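Local coordinates for protein tRNA(Ile2) 2-agmatinylcytidine synthetase TiaS (Archaeoglobus fulgidus, PDB 5XOB) that modifies the wobble cytidine of its isoleucine tRNA to 2-agmatinylcytidine, using agmatine and ATP, so that the tRNA reads AUA instead of AUG, at residues A[26-29]-A[30-33]. Numbering follows the deposited sequence.
Sequences MERV and EREL
Arg28 runs alongside Glu32, one helical turn further on, both side chains pointing the same way. A single carboxylate oxygen makes the salt bridge. Glu32 OE1 sits at the edge of the guanidinium, near its plane, 3.1 Å from Arg28 NH2. Arg28 NE reaches Glu32 OE1 as well, at 3.2 Å. Both bonds are bent and weak, and the two flat groups are turned 37° apart. Arg28 NH2 also has a salt bridge to Glu77 of helix 68-82, so two acids share this guanidinium, which probably helps hold its orientation.

Arg31 bends back across the stem of Arg28, its NH1 3.6 Å from Arg28 CG. One face of its guanidinium looks toward Arg28 CA and the Glu27 carbonyl. Glu27 OE1 stays 4.4 Å from Arg31 NH2, too far for a salt bridge; the stronger partner of that carboxylate is Arg238.

On the buried side, Val29 CG1 is anti to the backbone N (chi1 163°) and comes loosely to Leu33 CB at 4.4 Å. Both side chains rest on helix 68-82. Met26 extends toward strands 35-44 and 57-64, while Glu30 OE2 accepts a hydrogen bond from Val36 N, near the start of strand 35-44.

Backbone bonds from Glu30 N to Met26 O, Glu32 N to Arg28 O and Leu33 N to Val29 O continue the helical i to i+4 pattern. Arg31 N divides weakly between Glu27 O and Arg28 O. The arrangement is the C-terminal part of an amphipathic alpha-helix with an i to i+4 salt bridge, within the TCKD domain, packed against helix 68-82 and strands 35-44 and 57-64.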
ATOM      1  N   MET A  26      -7.624  21.369 -14.058  1.00 68.70           N
ATOM      2  CA  MET A  26      -8.917  20.926 -14.558  1.00 72.26           C
ATOM      3  C   MET A  26      -9.920  22.088 -14.591  1.00 72.09           C
ATOM      4  O   MET A  26     -10.571  22.309 -15.612  1.00 68.58           O
ATOM      5  CB  MET A  26      -9.438  19.750 -13.726  1.00 74.21           C
ATOM      6  CG  MET A  26      -8.761  18.427 -14.062  1.00 74.83           C
ATOM      7  SD  MET A  26      -9.102  17.120 -12.868  1.00 76.26           S
ATOM      8  CE  MET A  26     -10.893  17.125 -12.942  1.00 81.23           C
ATOM      9  N   GLU A  27     -10.016  22.839 -13.494  1.00 72.76           N
ATOM     10  CA  GLU A  27     -10.900  24.005 -13.435  1.00 74.54           C
ATOM     11  C   GLU A  27     -10.641  24.966 -14.594  1.00 76.58           C
ATOM     12  O   GLU A  27     -11.571  25.327 -15.320  1.00 76.49           O
ATOM     13  CB  GLU A  27     -10.736  24.748 -12.111  1.00 74.68           C
ATOM     14  CG  GLU A  27     -11.348  24.033 -10.921  1.00 75.37           C
ATOM     15  CD  GLU A  27     -11.115  24.773  -9.616  1.00 75.86           C
ATOM     16  OE1 GLU A  27     -10.423  25.813  -9.644  1.00 75.64           O
ATOM     17  OE2 GLU A  27     -11.620  24.316  -8.566  1.00 72.69           O
ATOM     18  N   ARG A  28      -9.382  25.368 -14.770  1.00 80.67           N
ATOM     19  CA  ARG A  28      -9.015  26.310 -15.844  1.00 83.82           C
ATOM     20  C   ARG A  28      -9.376  25.797 -17.239  1.00 79.37           C
ATOM     21  O   ARG A  28      -9.924  26.536 -18.052  1.00 82.67           O
ATOM     22  CB  ARG A  28      -7.526  26.694 -15.797  1.00 87.27           C
ATOM     23  CG  ARG A  28      -7.299  28.177 -15.529  1.00 93.48           C
ATOM     24  CD  ARG A  28      -5.871  28.631 -15.826  1.00 98.98           C
ATOM     25  NE  ARG A  28      -5.821  29.825 -16.681  1.00100.86           N
ATOM     26  CZ  ARG A  28      -4.722  30.540 -16.935  1.00101.19           C
ATOM     27  NH1 ARG A  28      -3.554  30.211 -16.389  1.00103.36           N
ATOM     28  NH2 ARG A  28      -4.794  31.600 -17.734  1.00 98.85           N
ATOM     29  N   VAL A  29      -9.063  24.539 -17.509  1.00 71.72           N
ATOM     30  CA  VAL A  29      -9.417  23.927 -18.781  1.00 69.86           C
ATOM     31  C   VAL A  29     -10.923  23.960 -18.995  1.00 71.97           C
ATOM     32  O   VAL A  29     -11.401  24.260 -20.092  1.00 73.32           O
ATOM     33  CB  VAL A  29      -8.946  22.464 -18.836  1.00 69.96           C
ATOM     34  CG1 VAL A  29      -9.646  21.697 -19.954  1.00 71.99           C
ATOM     35  CG2 VAL A  29      -7.433  22.409 -19.006  1.00 70.74           C
ATOM     36  N   GLU A  30     -11.665  23.646 -17.941  1.00 74.21           N
ATOM     37  CA  GLU A  30     -13.112  23.551 -18.040  1.00 78.78           C
ATOM     38  C   GLU A  30     -13.695  24.894 -18.465  1.00 79.35           C
ATOM     39  O   GLU A  30     -14.710  24.940 -19.157  1.00 81.01           O
ATOM     40  CB  GLU A  30     -13.731  23.099 -16.708  1.00 83.60           C
ATOM     41  CG  GLU A  30     -14.938  22.171 -16.843  1.00 88.25           C
ATOM     42  CD  GLU A  30     -14.666  20.753 -16.359  1.00 89.27           C
ATOM     43  OE1 GLU A  30     -14.262  20.586 -15.183  1.00 91.84           O
ATOM     44  OE2 GLU A  30     -14.876  19.803 -17.144  1.00 88.77           O
ATOM     45  N   ARG A  31     -13.029  25.975 -18.063  1.00 80.25           N
ATOM     46  CA  ARG A  31     -13.535  27.321 -18.280  1.00 83.83           C
ATOM     47  C   ARG A  31     -12.970  27.983 -19.536  1.00 83.87           C
ATOM     48  O   ARG A  31     -13.661  28.769 -20.181  1.00 81.92           O
ATOM     49  CB  ARG A  31     -13.275  28.192 -17.046  1.00 86.63           C
ATOM     50  CG  ARG A  31     -11.958  28.960 -17.036  1.00 89.87           C
ATOM     51  CD  ARG A  31     -12.004  30.056 -15.989  1.00 94.98           C
ATOM     52  NE  ARG A  31     -12.111  29.498 -14.643  1.00 99.44           N
ATOM     53  CZ  ARG A  31     -11.137  29.491 -13.734  1.00104.00           C
ATOM     54  NH1 ARG A  31      -9.948  30.034 -13.991  1.00102.97           N
ATOM     55  NH2 ARG A  31     -11.359  28.941 -12.543  1.00107.36           N
ATOM     56  N   GLU A  32     -11.720  27.684 -19.879  1.00 85.99           N
ATOM     57  CA  GLU A  32     -11.132  28.224 -21.104  1.00 87.60           C
ATOM     58  C   GLU A  32     -11.387  27.320 -22.316  1.00 90.09           C
ATOM     59  O   GLU A  32     -11.898  27.791 -23.332  1.00 96.12           O
ATOM     60  CB  GLU A  32      -9.626  28.500 -20.937  1.00 87.25           C
ATOM     61  CG  GLU A  32      -9.314  29.613 -19.937  1.00 88.24           C
ATOM     62  CD  GLU A  32      -8.102  30.455 -20.310  1.00 89.44           C
ATOM     63  OE1 GLU A  32      -7.240  30.684 -19.429  1.00 87.26           O
ATOM     64  OE2 GLU A  32      -8.015  30.903 -21.479  1.00 90.12           O
ATOM     65  N   LEU A  33     -11.069  26.028 -22.212  1.00 87.54           N
ATOM     66  CA  LEU A  33     -10.927  25.196 -23.415  1.00 85.00           C
ATOM     67  C   LEU A  33     -12.034  24.190 -23.715  1.00 84.24           C
ATOM     68  O   LEU A  33     -12.405  24.012 -24.881  1.00 83.11           O
ATOM     69  CB  LEU A  33      -9.580  24.472 -23.381  1.00 82.79           C
ATOM     70  CG  LEU A  33      -8.359  25.389 -23.413  1.00 81.96           C
ATOM     71  CD1 LEU A  33      -7.092  24.555 -23.438  1.00 81.56           C
ATOM     72  CD2 LEU A  33      -8.398  26.317 -24.620  1.00 84.11           C
TER